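Local coordinates for uncharacterized protein MJ1480 (PDB 3MGJ) that probably converts ornithine to proline with release of ammonia as a longer NAD-dependent enzyme, of which this chain is the N-terminal domain, at residues A[11-16]-A[37-42]; A[16-21]-A[49-54]; A[22-27]-A[66-71]. All blocks are in the same frame, centred on the assembly; numbering follows the deposited sequence.

In the fold
From the N terminus, strand 2-10 runs into the loop 11-16, which meets the end of strand 31-38 in contact 1 and so closes a loop holding all of helix 17-27. That helix then gives its first turn to contact 2, where it rests on strand 47-55, and its later turns to contact 3, where it lies beside helix 58-74. The segments of every pair of contacts alternate along the chain, so the three loops cross and none nests in another. Contact 2 touches both others, through Ile12 with Leu18 and through Val21 with Leu71. Together they tie the strand ends, the sheet and the two helices of a ferredoxin-like domain.

Contact 1. Residues A[11-16]-A[37-42]; sequences HIIDSL and FEIGKR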
ATOM      1  N   HIS A  11       8.890   1.661  -5.119  1.00 44.72           N
ATOM      2  CA  HIS A  11       7.963   2.774  -5.044  1.00 44.10           C
ATOM      3  C   HIS A  11       6.546   2.393  -5.356  1.00 44.01           C
ATOM      4  O   HIS A  11       5.974   2.833  -6.339  1.00 45.96           O
ATOM      5  CB  HIS A  11       8.429   3.907  -5.937  1.00 50.91           C
ATOM      6  CG  HIS A  11       9.406   4.803  -5.258  1.00 60.59           C
ATOM      7  ND1 HIS A  11      10.591   4.334  -4.725  1.00 60.46           N
ATOM      8  CD2 HIS A  11       9.363   6.126  -4.973  1.00 63.76           C
ATOM      9  CE1 HIS A  11      11.245   5.333  -4.165  1.00 64.49           C
ATOM     10  NE2 HIS A  11      10.521   6.434  -4.300  1.00 70.40           N
ATOM     11  N   ILE A  12       5.979   1.585  -4.479  1.00 43.56           N
ATOM     12  CA  ILE A  12       4.631   1.081  -4.656  1.00 46.04           C
ATOM     13  C   ILE A  12       3.604   2.196  -4.798  1.00 46.05           C
ATOM     14  O   ILE A  12       2.733   2.133  -5.661  1.00 48.85           O
ATOM     15  CB  ILE A  12       4.232   0.170  -3.481  1.00 45.38           C
ATOM     16  CG1 ILE A  12       5.311  -0.888  -3.268  1.00 39.38           C
ATOM     17  CG2 ILE A  12       2.883  -0.476  -3.754  1.00 47.56           C
ATOM     18  CD1 ILE A  12       5.882  -1.408  -4.569  1.00 38.46           C
ATOM     19  N   ILE A  13       3.724   3.214  -3.949  1.00 47.40           N
ATOM     20  CA  ILE A  13       2.789   4.336  -3.910  1.00 50.37           C
ATOM     21  C   ILE A  13       3.233   5.495  -4.799  1.00 54.03           C
ATOM     22  O   ILE A  13       4.408   5.887  -4.798  1.00 57.04           O
ATOM     23  CB  ILE A  13       2.630   4.856  -2.468  1.00 52.77           C
ATOM     24  CG1 ILE A  13       2.282   3.704  -1.517  1.00 49.08           C
ATOM     25  CG2 ILE A  13       1.582   5.959  -2.407  1.00 54.61           C
ATOM     26  CD1 ILE A  13       3.210   3.596  -0.330  1.00 45.62           C
ATOM     27  N   ASP A  14       2.269   6.046  -5.534  1.00 53.82           N
ATOM     28  CA  ASP A  14       2.497   7.065  -6.566  1.00 57.86           C
ATOM     29  C   ASP A  14       2.870   6.361  -7.872  1.00 57.41           C
ATOM     30  O   ASP A  14       3.244   6.979  -8.864  1.00 61.49           O
ATOM     31  CB  ASP A  14       3.538   8.117  -6.150  1.00 55.45           C
ATOM     32  CG  ASP A  14       3.511   9.364  -7.047  1.00 62.71           C
ATOM     33  OD1 ASP A  14       2.408   9.768  -7.495  1.00 61.88           O
ATOM     34  OD2 ASP A  14       4.596   9.938  -7.306  1.00 64.57           O
ATOM     35  N   SER A  15       2.740   5.045  -7.845  1.00 53.27           N
ATOM     36  CA  SER A  15       2.853   4.229  -9.029  1.00 49.17           C
ATOM     37  C   SER A  15       1.444   3.827  -9.458  1.00 50.38           C
ATOM     38  O   SER A  15       0.481   4.006  -8.715  1.00 50.10           O
ATOM     39  CB  SER A  15       3.673   2.977  -8.707  1.00 48.10           C
ATOM     40  OG  SER A  15       4.455   2.573  -9.815  1.00 53.58           O
ATOM     41  N   LEU A  16       1.329   3.292 -10.664  1.00 49.75           N
ATOM     42  CA  LEU A  16       0.131   2.572 -11.054  1.00 46.50           C
ATOM     43  C   LEU A  16       0.397   1.080 -10.959  1.00 42.62           C
ATOM     44  O   LEU A  16      -0.445   0.279 -11.353  1.00 43.27           O
ATOM     45  CB  LEU A  16      -0.268   2.916 -12.484  1.00 51.46           C
ATOM     46  CG  LEU A  16      -0.771   4.336 -12.713  1.00 54.12           C
ATOM     47  CD1 LEU A  16      -1.116   4.545 -14.172  1.00 53.46           C
ATOM     48  CD2 LEU A  16      -1.982   4.561 -11.845  1.00 58.21           C
ATOM     49  N   PHE A  37       1.881  -5.006   3.830  1.00 35.96           N
ATOM     50  CA  PHE A  37       2.318  -3.787   3.195  1.00 34.63           C
ATOM     51  C   PHE A  37       3.167  -2.993   4.170  1.00 36.31           C
ATOM     52  O   PHE A  37       2.687  -2.598   5.219  1.00 39.56           O
ATOM     53  CB  PHE A  37       1.126  -2.959   2.744  1.00 36.41           C
ATOM     54  CG  PHE A  37       1.477  -1.943   1.728  1.00 37.50           C
ATOM     55  CD1 PHE A  37       2.187  -0.811   2.079  1.00 42.16           C
ATOM     56  CD2 PHE A  37       1.138  -2.127   0.414  1.00 40.58           C
ATOM     57  CE1 PHE A  37       2.547   0.139   1.136  1.00 43.59           C
ATOM     58  CE2 PHE A  37       1.487  -1.179  -0.537  1.00 49.90           C
ATOM     59  CZ  PHE A  37       2.193  -0.037  -0.168  1.00 48.33           C
ATOM     60  N   GLU A  38       4.424  -2.754   3.821  1.00 36.82           N
ATOM     61  CA  GLU A  38       5.342  -2.057   4.710  1.00 39.61           C
ATOM     62  C   GLU A  38       5.917  -0.803   4.052  1.00 38.10           C
ATOM     63  O   GLU A  38       6.511  -0.891   2.990  1.00 41.57           O
ATOM     64  CB  GLU A  38       6.468  -3.010   5.106  1.00 43.00           C
ATOM     65  CG  GLU A  38       6.869  -2.948   6.570  1.00 49.11           C
ATOM     66  CD  GLU A  38       6.029  -3.866   7.474  1.00 55.07           C
ATOM     67  OE1 GLU A  38       5.008  -4.409   6.985  1.00 52.56           O
ATOM     68  OE2 GLU A  38       6.395  -4.041   8.675  1.00 56.01           O
ATOM     69  N   ILE A  39       5.748   0.356   4.682  1.00 37.18           N
ATOM     70  CA  ILE A  39       6.323   1.617   4.198  1.00 37.80           C
ATOM     71  C   ILE A  39       7.704   1.886   4.800  1.00 41.52           C
ATOM     72  O   ILE A  39       7.953   1.568   5.973  1.00 41.76           O
ATOM     73  CB  ILE A  39       5.399   2.832   4.526  1.00 41.86           C
ATOM     74  CG1 ILE A  39       4.302   2.978   3.485  1.00 43.47           C
ATOM     75  CG2 ILE A  39       6.164   4.117   4.567  1.00 41.78           C
ATOM     76  CD1 ILE A  39       3.265   1.906   3.597  1.00 44.70           C
ATOM     77  N   GLY A  40       8.587   2.479   3.993  1.00 42.20           N
ATOM     78  CA  GLY A  40       9.928   2.857   4.419  1.00 38.77           C
ATOM     79  C   GLY A  40       9.950   4.084   5.309  1.00 44.62           C
ATOM     80  O   GLY A  40       8.988   4.863   5.334  1.00 45.66           O
ATOM     81  N   LYS A  41      11.039   4.268   6.048  1.00 45.11           N
ATOM     82  CA  LYS A  41      11.099   5.343   7.046  1.00 46.11           C
ATOM     83  C   LYS A  41      11.032   6.749   6.447  1.00 44.74           C
ATOM     84  O   LYS A  41      10.519   7.663   7.071  1.00 46.55           O
ATOM     85  CB  LYS A  41      12.328   5.191   7.949  1.00 50.09           C
ATOM     86  CG  LYS A  41      12.829   6.490   8.567  1.00 53.49           C
ATOM     87  CD  LYS A  41      13.960   6.219   9.538  1.00 56.59           C
ATOM     88  CE  LYS A  41      14.568   7.504  10.044  1.00 61.22           C
ATOM     89  NZ  LYS A  41      15.187   8.280   8.933  1.00 64.64           N
ATOM     90  N   ARG A  42      11.563   6.905   5.241  1.00 45.51           N
ATOM     91  CA  ARG A  42      11.455   8.147   4.484  1.00 48.43           C
ATOM     92  C   ARG A  42      11.087   7.781   3.056  1.00 48.96           C
ATOM     93  O   ARG A  42      11.482   6.723   2.576  1.00 49.31           O
ATOM     94  CB  ARG A  42      12.772   8.923   4.501  1.00 48.14           C
ATOM     95  CG  ARG A  42      13.208   9.395   5.886  1.00 51.64           C
ATOM     96  CD  ARG A  42      12.345  10.528   6.411  1.00 50.33           C
ATOM     97  NE  ARG A  42      12.728  10.932   7.759  1.00 52.75           N
ATOM     98  CZ  ARG A  42      12.112  10.537   8.866  1.00 52.33           C
ATOM     99  NH1 ARG A  42      11.077   9.717   8.805  1.00 51.60           N
ATOM    100  NH2 ARG A  42      12.529  10.964  10.042  1.00 55.28           N
TER
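Ile12 brings its CG2 methyl to the rim of the Phe37 ring, 3.6 Å from Phe37 CE2, and the two side chains run past each other in opposite directions. CG2 lies anti to the backbone N while CG1 sits beside that N (chi1 -51°); the short branch therefore meets the ring and the longer one leads away from it. A beta-branched residue suits this place because the branch methyl CG2 is itself shared, touching the Phe37 ring and also Leu18 CG in the next helix. At Ile13 it is the long branch that does the touching. Its CD1 lies 3.8 Å from Phe37 CZ and equally far from Phe37 CE1, so the two isoleucines share the outer end of the ring, Ile12 on the CE2 side of CZ and Ile13 on the CE1 side, both at the edge and near the ring plane. The same CD1 methyl of Ile13 also comes within 4.0 Å of Ile39 CG1, bridging two residues of the facing segment. Phe37 reaches this far because its CG is anti to the backbone N (chi1 -162°), and Ile39 CD1 flanks the ring edge in plane. Further along, Ser15 OG makes a weak hydrogen bond with Ile17 N, and Leu16 takes the N-cap position of helix 17-27. The isoleucines meet the ring at its edge; Phe37 also stacks on Phe37 of the second subunit, while Ile13 packs on Ile13 of that subunit and Arg42 pairs with its Asp31. A partly buried apolar patch of this kind, with no hydrogen bond across it, joins the loop after the first strand to the end of the second, at the edge of a ferredoxin-like sheet and at the dimer interface.

Contact 2. Residues A[16-21]-A[49-54]; sequences LILPKV and AKILVI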
ATOM      1  N   LEU A  16       1.329   3.292 -10.664  1.00 49.75           N
ATOM      2  CA  LEU A  16       0.131   2.572 -11.054  1.00 46.50           C
ATOM      3  C   LEU A  16       0.397   1.080 -10.959  1.00 42.62           C
ATOM      4  O   LEU A  16      -0.445   0.279 -11.353  1.00 43.27           O
ATOM      5  CB  LEU A  16      -0.268   2.916 -12.484  1.00 51.46           C
ATOM      6  CG  LEU A  16      -0.771   4.336 -12.713  1.00 54.12           C
ATOM      7  CD1 LEU A  16      -1.116   4.545 -14.172  1.00 53.46           C
ATOM      8  CD2 LEU A  16      -1.982   4.561 -11.845  1.00 58.21           C
ATOM      9  N   ILE A  17       1.569   0.719 -10.438  1.00 39.44           N
ATOM     10  CA  ILE A  17       2.002  -0.676 -10.387  1.00 41.16           C
ATOM     11  C   ILE A  17       0.963  -1.618  -9.790  1.00 37.34           C
ATOM     12  O   ILE A  17       0.696  -2.682 -10.343  1.00 37.55           O
ATOM     13  CB  ILE A  17       3.327  -0.861  -9.601  1.00 40.06           C
ATOM     14  CG1 ILE A  17       3.892  -2.252  -9.854  1.00 37.50           C
ATOM     15  CG2 ILE A  17       3.095  -0.721  -8.115  1.00 42.34           C
ATOM     16  CD1 ILE A  17       4.064  -2.554 -11.329  1.00 43.05           C
ATOM     17  N   LEU A  18       0.383  -1.232  -8.663  1.00 31.48           N
ATOM     18  CA  LEU A  18      -0.567  -2.102  -7.989  1.00 36.23           C
ATOM     19  C   LEU A  18      -1.805  -2.393  -8.813  1.00 35.85           C
ATOM     20  O   LEU A  18      -2.185  -3.545  -8.967  1.00 35.68           O
ATOM     21  CB  LEU A  18      -0.998  -1.512  -6.651  1.00 39.74           C
ATOM     22  CG  LEU A  18       0.000  -1.616  -5.515  1.00 33.68           C
ATOM     23  CD1 LEU A  18      -0.725  -1.221  -4.265  1.00 36.36           C
ATOM     24  CD2 LEU A  18       0.494  -3.031  -5.455  1.00 30.23           C
ATOM     25  N   PRO A  19      -2.458  -1.342  -9.324  1.00 39.17           N
ATOM     26  CA  PRO A  19      -3.672  -1.560 -10.112  1.00 38.62           C
ATOM     27  C   PRO A  19      -3.351  -2.328 -11.372  1.00 39.11           C
ATOM     28  O   PRO A  19      -4.221  -2.988 -11.936  1.00 41.47           O
ATOM     29  CB  PRO A  19      -4.103  -0.145 -10.476  1.00 41.32           C
ATOM     30  CG  PRO A  19      -3.472   0.725  -9.445  1.00 39.88           C
ATOM     31  CD  PRO A  19      -2.175   0.091  -9.139  1.00 40.06           C
ATOM     32  N   LYS A  20      -2.108  -2.228 -11.819  1.00 35.77           N
ATOM     33  CA  LYS A  20      -1.683  -2.955 -12.991  1.00 35.88           C
ATOM     34  C   LYS A  20      -1.504  -4.430 -12.650  1.00 37.32           C
ATOM     35  O   LYS A  20      -2.060  -5.293 -13.324  1.00 38.80           O
ATOM     36  CB  LYS A  20      -0.394  -2.359 -13.542  1.00 41.40           C
ATOM     37  CG  LYS A  20      -0.603  -1.265 -14.579  1.00 44.70           C
ATOM     38  CD  LYS A  20       0.725  -0.636 -14.959  1.00 47.62           C
ATOM     39  CE  LYS A  20       0.544   0.572 -15.861  1.00 57.91           C
ATOM     40  NZ  LYS A  20       1.729   1.476 -15.815  1.00 59.94           N
ATOM     41  N   VAL A  21      -0.745  -4.728 -11.602  1.00 34.31           N
ATOM     42  CA  VAL A  21      -0.633  -6.104 -11.150  1.00 31.36           C
ATOM     43  C   VAL A  21      -2.005  -6.751 -10.964  1.00 32.59           C
ATOM     44  O   VAL A  21      -2.269  -7.819 -11.504  1.00 31.59           O
ATOM     45  CB  VAL A  21       0.181  -6.211  -9.857  1.00 27.28           C
ATOM     46  CG1 VAL A  21      -0.092  -7.513  -9.168  1.00 27.19           C
ATOM     47  CG2 VAL A  21       1.632  -6.110 -10.173  1.00 28.93           C
ATOM     48  N   ALA A  49       5.252  -4.777  -0.774  1.00 31.87           N
ATOM     49  CA  ALA A  49       3.953  -5.392  -0.654  1.00 29.99           C
ATOM     50  C   ALA A  49       4.086  -6.890  -0.896  1.00 28.54           C
ATOM     51  O   ALA A  49       4.772  -7.313  -1.813  1.00 29.96           O
ATOM     52  CB  ALA A  49       3.019  -4.777  -1.658  1.00 29.86           C
ATOM     53  N   LYS A  50       3.453  -7.692  -0.054  1.00 28.19           N
ATOM     54  CA  LYS A  50       3.306  -9.109  -0.343  1.00 26.89           C
ATOM     55  C   LYS A  50       1.881  -9.396  -0.818  1.00 26.35           C
ATOM     56  O   LYS A  50       0.912  -9.029  -0.182  1.00 28.34           O
ATOM     57  CB  LYS A  50       3.630  -9.966   0.870  1.00 28.77           C
ATOM     58  CG  LYS A  50       5.038  -9.900   1.336  1.00 30.18           C
ATOM     59  CD  LYS A  50       5.238 -10.912   2.434  1.00 35.26           C
ATOM     60  CE  LYS A  50       6.700 -11.024   2.834  1.00 40.30           C
ATOM     61  NZ  LYS A  50       7.014 -10.319   4.097  1.00 47.73           N
ATOM     62  N   ILE A  51       1.776 -10.057  -1.955  1.00 26.10           N
ATOM     63  CA  ILE A  51       0.513 -10.359  -2.573  1.00 25.66           C
ATOM     64  C   ILE A  51       0.502 -11.837  -2.872  1.00 28.61           C
ATOM     65  O   ILE A  51       1.458 -12.365  -3.432  1.00 27.63           O
ATOM     66  CB  ILE A  51       0.390  -9.632  -3.907  1.00 23.60           C
ATOM     67  CG1 ILE A  51       0.438  -8.127  -3.682  1.00 24.68           C
ATOM     68  CG2 ILE A  51      -0.854 -10.067  -4.639  1.00 25.42           C
ATOM     69  CD1 ILE A  51       0.855  -7.360  -4.888  1.00 23.45           C
ATOM     70  N   LEU A  52      -0.585 -12.487  -2.474  1.00 28.42           N
ATOM     71  CA  LEU A  52      -0.865 -13.871  -2.807  1.00 28.22           C
ATOM     72  C   LEU A  52      -1.634 -13.928  -4.120  1.00 30.29           C
ATOM     73  O   LEU A  52      -2.614 -13.213  -4.300  1.00 31.04           O
ATOM     74  CB  LEU A  52      -1.715 -14.460  -1.703  1.00 30.41           C
ATOM     75  CG  LEU A  52      -1.993 -15.948  -1.603  1.00 32.70           C
ATOM     76  CD1 LEU A  52      -0.775 -16.659  -1.065  1.00 30.75           C
ATOM     77  CD2 LEU A  52      -3.176 -16.110  -0.666  1.00 32.06           C
ATOM     78  N   VAL A  53      -1.172 -14.770  -5.038  1.00 31.80           N
ATOM     79  CA  VAL A  53      -1.777 -14.915  -6.356  1.00 29.88           C
ATOM     80  C   VAL A  53      -2.430 -16.270  -6.415  1.00 30.65           C
ATOM     81  O   VAL A  53      -1.840 -17.254  -6.022  1.00 33.03           O
ATOM     82  CB  VAL A  53      -0.716 -14.834  -7.467  1.00 29.22           C
ATOM     83  CG1 VAL A  53      -1.354 -15.033  -8.825  1.00 30.99           C
ATOM     84  CG2 VAL A  53      -0.021 -13.508  -7.418  1.00 30.14           C
ATOM     85  N   ILE A  54      -3.655 -16.327  -6.895  1.00 32.06           N
ATOM     86  CA  ILE A  54      -4.406 -17.567  -6.876  1.00 32.63           C
ATOM     87  C   ILE A  54      -4.966 -17.883  -8.261  1.00 36.49           C
ATOM     88  O   ILE A  54      -5.633 -17.064  -8.887  1.00 37.33           O
ATOM     89  CB  ILE A  54      -5.575 -17.464  -5.897  1.00 35.65           C
ATOM     90  CG1 ILE A  54      -5.133 -16.788  -4.599  1.00 34.50           C
ATOM     91  CG2 ILE A  54      -6.149 -18.817  -5.642  1.00 40.39           C
ATOM     92  CD1 ILE A  54      -6.267 -16.448  -3.674  1.00 34.70           C
TER
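Leu18 and Val21, one helical turn apart, both bring a methyl to Ile51 on strand 47-55, and this is the helix-on-sheet layer of a ferredoxin-like fold. Helix 17-27 belongs to a beta-alpha-beta crossover from strand 2-10 to strand 31-38, and strand 47-55 lies between those two in the sheet, under the helix.

Across the contact the interactions are wholly apolar and all three touching side chains are buried. Branched aliphatic residues suit a layer with no polar group in need of a partner. Ala49 also directs its methyl toward the helix, and its small size fits because the Phe37 ring packs on that methyl; its nearest residue by backbone is Leu18, with 9.2 Å between Leu18 CA and Ala49 CA.

Hydrogen bonds serve each segment separately. Val21 N bonds to Ile17 O at 2.8 Å within the helix, whereas the strand backbone pairs with its neighbours, Ile51 with Ile6 and Lys50 with Leu35. Strand alternation sends Lys50 to the other face of the sheet, where it forms a salt bridge with Glu36.

The direct contact comes down to one methyl. Ile51 is stretched at its second torsion (chi2 157°), which carries CD1 out toward the helix, where it lies 4.4 Å from Leu18 CD2 and 4.4 Å from Val21 CG1.

Contact 3. Residues A[22-27]-A[66-71]; sequences FDKILD and NELRDL
Helices 22-27 and 66-71 lie side by side and nearly antiparallel, their axes 10.4 Å apart at an angle of 157°, with Lys24 and Leu68 the residues nearest by backbone. They are the two helices of the ferredoxin-like fold (alpha-beta plait), packed together over one face of the antiparallel sheet.

Leu68 carries the apolar part, and both its methyls touch Ile25. CD2 lies 4.1 Å from Ile25 CG1 and is equally close to the CD1 methyl of that residue; the two side chains cross at about a right angle. CD1 of Leu68 also touches Ile25 CG1 and reaches Lys24 CB, 4.2 Å away. Leucine suits the place because its fork spreads two methyls over Ile25 and one of them over Lys24 CB as well, and Ile25 suits its own because the side chain reaches inward, where it also packs on Tyr32 of strand 31-38. With an alanine in place of Leu68, Ile25 and the base of Lys24 would probably lose their apolar partner on the second helix and a gap would open between the two helices. One turn farther along helix 58-74, Leu71 continues the seam by packing on Ile17 and Val21.

At the more exposed margin the contact turns polar. Lys24 lends its CB to the leucine and its ammonium to a charge, a division of labour that fits a lysine at the border of core and solvent. With CG anti to the backbone N (chi1 -158°), the bent chain runs outward from the sheet, alongside the second helix, to the level of the Glu67 carboxylate. Glu67 bends at its second torsion, and the two chains meet at a slant. The result is a long salt bridge, probably a modest one, with Lys24 NZ 3.6 Å from Glu67 OE1.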
ATOM      1  N   PHE A  22      -2.872  -6.095 -10.202  1.00 30.01           N
ATOM      2  CA  PHE A  22      -4.214  -6.590  -9.940  1.00 29.90           C
ATOM      3  C   PHE A  22      -4.988  -6.851 -11.218  1.00 34.35           C
ATOM      4  O   PHE A  22      -5.647  -7.880 -11.386  1.00 33.34           O
ATOM      5  CB  PHE A  22      -4.983  -5.556  -9.122  1.00 34.91           C
ATOM      6  CG  PHE A  22      -4.382  -5.283  -7.782  1.00 35.73           C
ATOM      7  CD1 PHE A  22      -3.459  -6.157  -7.233  1.00 34.53           C
ATOM      8  CD2 PHE A  22      -4.742  -4.163  -7.063  1.00 35.78           C
ATOM      9  CE1 PHE A  22      -2.909  -5.914  -5.996  1.00 33.02           C
ATOM     10  CE2 PHE A  22      -4.195  -3.916  -5.826  1.00 35.20           C
ATOM     11  CZ  PHE A  22      -3.277  -4.792  -5.290  1.00 34.00           C
ATOM     12  N   ASP A  23      -4.921  -5.888 -12.120  1.00 37.59           N
ATOM     13  CA  ASP A  23      -5.635  -5.983 -13.375  1.00 37.94           C
ATOM     14  C   ASP A  23      -5.190  -7.178 -14.174  1.00 35.64           C
ATOM     15  O   ASP A  23      -6.009  -7.874 -14.760  1.00 37.79           O
ATOM     16  CB  ASP A  23      -5.447  -4.706 -14.186  1.00 43.24           C
ATOM     17  CG  ASP A  23      -6.517  -3.671 -13.888  1.00 47.71           C
ATOM     18  OD1 ASP A  23      -7.578  -4.058 -13.342  1.00 46.26           O
ATOM     19  OD2 ASP A  23      -6.301  -2.482 -14.220  1.00 49.81           O
ATOM     20  N   LYS A  24      -3.885  -7.411 -14.192  1.00 33.15           N
ATOM     21  CA  LYS A  24      -3.334  -8.483 -14.987  1.00 34.17           C
ATOM     22  C   LYS A  24      -3.759  -9.834 -14.441  1.00 35.28           C
ATOM     23  O   LYS A  24      -4.308 -10.650 -15.171  1.00 39.43           O
ATOM     24  CB  LYS A  24      -1.819  -8.368 -15.074  1.00 34.19           C
ATOM     25  CG  LYS A  24      -1.233  -9.100 -16.267  1.00 40.24           C
ATOM     26  CD  LYS A  24      -1.589  -8.461 -17.610  1.00 40.77           C
ATOM     27  CE  LYS A  24      -1.736  -9.503 -18.699  1.00 46.72           C
ATOM     28  NZ  LYS A  24      -1.300  -9.003 -20.037  1.00 55.88           N
ATOM     29  N   ILE A  25      -3.524 -10.060 -13.154  1.00 33.68           N
ATOM     30  CA  ILE A  25      -4.074 -11.222 -12.469  1.00 35.60           C
ATOM     31  C   ILE A  25      -5.569 -11.455 -12.791  1.00 36.50           C
ATOM     32  O   ILE A  25      -5.935 -12.525 -13.287  1.00 36.20           O
ATOM     33  CB  ILE A  25      -3.855 -11.126 -10.946  1.00 32.92           C
ATOM     34  CG1 ILE A  25      -2.416 -10.699 -10.645  1.00 31.80           C
ATOM     35  CG2 ILE A  25      -4.176 -12.447 -10.277  1.00 32.30           C
ATOM     36  CD1 ILE A  25      -2.110 -10.547  -9.166  1.00 28.46           C
ATOM     37  N   LEU A  26      -6.423 -10.461 -12.538  1.00 34.49           N
ATOM     38  CA  LEU A  26      -7.856 -10.605 -12.849  1.00 34.73           C
ATOM     39  C   LEU A  26      -8.123 -10.917 -14.324  1.00 40.93           C
ATOM     40  O   LEU A  26      -8.763 -11.927 -14.626  1.00 45.20           O
ATOM     41  CB  LEU A  26      -8.681  -9.405 -12.377  1.00 33.92           C
ATOM     42  CG  LEU A  26      -8.684  -9.148 -10.859  1.00 32.81           C
ATOM     43  CD1 LEU A  26      -9.192  -7.762 -10.518  1.00 36.57           C
ATOM     44  CD2 LEU A  26      -9.475 -10.181 -10.111  1.00 33.11           C
ATOM     45  N   ASP A  27      -7.630 -10.083 -15.242  1.00 39.28           N
ATOM     46  CA  ASP A  27      -7.675 -10.429 -16.672  1.00 41.26           C
ATOM     47  C   ASP A  27      -7.380 -11.918 -16.959  1.00 42.12           C
ATOM     48  O   ASP A  27      -8.063 -12.548 -17.759  1.00 42.78           O
ATOM     49  CB  ASP A  27      -6.685  -9.587 -17.484  1.00 41.60           C
ATOM     50  CG  ASP A  27      -7.143  -8.150 -17.697  1.00 47.07           C
ATOM     51  OD1 ASP A  27      -8.308  -7.799 -17.346  1.00 46.94           O
ATOM     52  OD2 ASP A  27      -6.307  -7.373 -18.226  1.00 44.89           O
ATOM     53  N   ASN A  66       4.764 -15.215 -14.366  1.00 39.15           N
ATOM     54  CA  ASN A  66       5.729 -14.808 -15.385  1.00 44.27           C
ATOM     55  C   ASN A  66       5.412 -13.469 -16.060  1.00 46.87           C
ATOM     56  O   ASN A  66       6.304 -12.655 -16.287  1.00 48.79           O
ATOM     57  CB  ASN A  66       5.953 -15.919 -16.407  1.00 45.90           C
ATOM     58  CG  ASN A  66       6.725 -17.107 -15.814  1.00 60.56           C
ATOM     59  OD1 ASN A  66       6.782 -18.192 -16.400  1.00 60.95           O
ATOM     60  ND2 ASN A  66       7.314 -16.902 -14.631  1.00 62.40           N
ATOM     61  N   GLU A  67       4.143 -13.240 -16.363  1.00 41.05           N
ATOM     62  CA  GLU A  67       3.675 -11.921 -16.749  1.00 43.35           C
ATOM     63  C   GLU A  67       3.996 -10.842 -15.708  1.00 45.67           C
ATOM     64  O   GLU A  67       4.400  -9.724 -16.056  1.00 46.93           O
ATOM     65  CB  GLU A  67       2.173 -11.969 -16.932  1.00 43.94           C
ATOM     66  CG  GLU A  67       1.752 -12.640 -18.203  1.00 48.20           C
ATOM     67  CD  GLU A  67       1.966 -11.740 -19.382  1.00 53.16           C
ATOM     68  OE1 GLU A  67       1.917 -10.504 -19.190  1.00 57.05           O
ATOM     69  OE2 GLU A  67       2.192 -12.263 -20.490  1.00 56.31           O
ATOM     70  N   LEU A  68       3.788 -11.175 -14.436  1.00 41.97           N
ATOM     71  CA  LEU A  68       4.051 -10.248 -13.345  1.00 38.83           C
ATOM     72  C   LEU A  68       5.543 -10.029 -13.209  1.00 42.99           C
ATOM     73  O   LEU A  68       5.992  -8.962 -12.792  1.00 43.07           O
ATOM     74  CB  LEU A  68       3.492 -10.796 -12.033  1.00 35.79           C
ATOM     75  CG  LEU A  68       2.097 -10.424 -11.546  1.00 29.88           C
ATOM     76  CD1 LEU A  68       1.169 -10.006 -12.669  1.00 32.53           C
ATOM     77  CD2 LEU A  68       1.553 -11.600 -10.802  1.00 28.71           C
ATOM     78  N   ARG A  69       6.313 -11.057 -13.553  1.00 44.28           N
ATOM     79  CA  ARG A  69       7.759 -10.961 -13.496  1.00 47.80           C
ATOM     80  C   ARG A  69       8.290 -10.016 -14.582  1.00 51.87           C
ATOM     81  O   ARG A  69       9.282  -9.314 -14.374  1.00 50.48           O
ATOM     82  CB  ARG A  69       8.382 -12.348 -13.609  1.00 50.99           C
ATOM     83  CG  ARG A  69       9.897 -12.368 -13.590  1.00 52.81           C
ATOM     84  CD  ARG A  69      10.406 -13.609 -14.313  1.00 57.47           C
ATOM     85  NE  ARG A  69       9.871 -13.683 -15.670  1.00 60.31           N
ATOM     86  CZ  ARG A  69       9.885 -14.768 -16.440  1.00 63.75           C
ATOM     87  NH1 ARG A  69      10.418 -15.905 -16.002  1.00 62.69           N
ATOM     88  NH2 ARG A  69       9.357 -14.709 -17.659  1.00 65.98           N
ATOM     89  N   ASP A  70       7.607  -9.981 -15.727  1.00 52.69           N
ATOM     90  CA  ASP A  70       8.018  -9.131 -16.847  1.00 52.56           C
ATOM     91  C   ASP A  70       7.624  -7.686 -16.640  1.00 51.33           C
ATOM     92  O   ASP A  70       8.296  -6.773 -17.116  1.00 56.51           O
ATOM     93  CB  ASP A  70       7.429  -9.631 -18.157  1.00 55.07           C
ATOM     94  CG  ASP A  70       8.086 -10.909 -18.642  1.00 62.87           C
ATOM     95  OD1 ASP A  70       9.169 -11.246 -18.098  1.00 62.45           O
ATOM     96  OD2 ASP A  70       7.522 -11.571 -19.561  1.00 65.42           O
ATOM     97  N   LEU A  71       6.514  -7.494 -15.944  1.00 48.51           N
ATOM     98  CA  LEU A  71       6.059  -6.176 -15.513  1.00 46.40           C
ATOM     99  C   LEU A  71       7.102  -5.486 -14.643  1.00 48.47           C
ATOM    100  O   LEU A  71       7.383  -4.305 -14.818  1.00 49.57           O
ATOM    101  CB  LEU A  71       4.803  -6.344 -14.680  1.00 43.41           C
ATOM    102  CG  LEU A  71       3.668  -5.344 -14.759  1.00 43.30           C
ATOM    103  CD1 LEU A  71       3.015  -5.338 -13.409  1.00 36.98           C
ATOM    104  CD2 LEU A  71       4.148  -3.968 -15.143  1.00 44.43           C
TER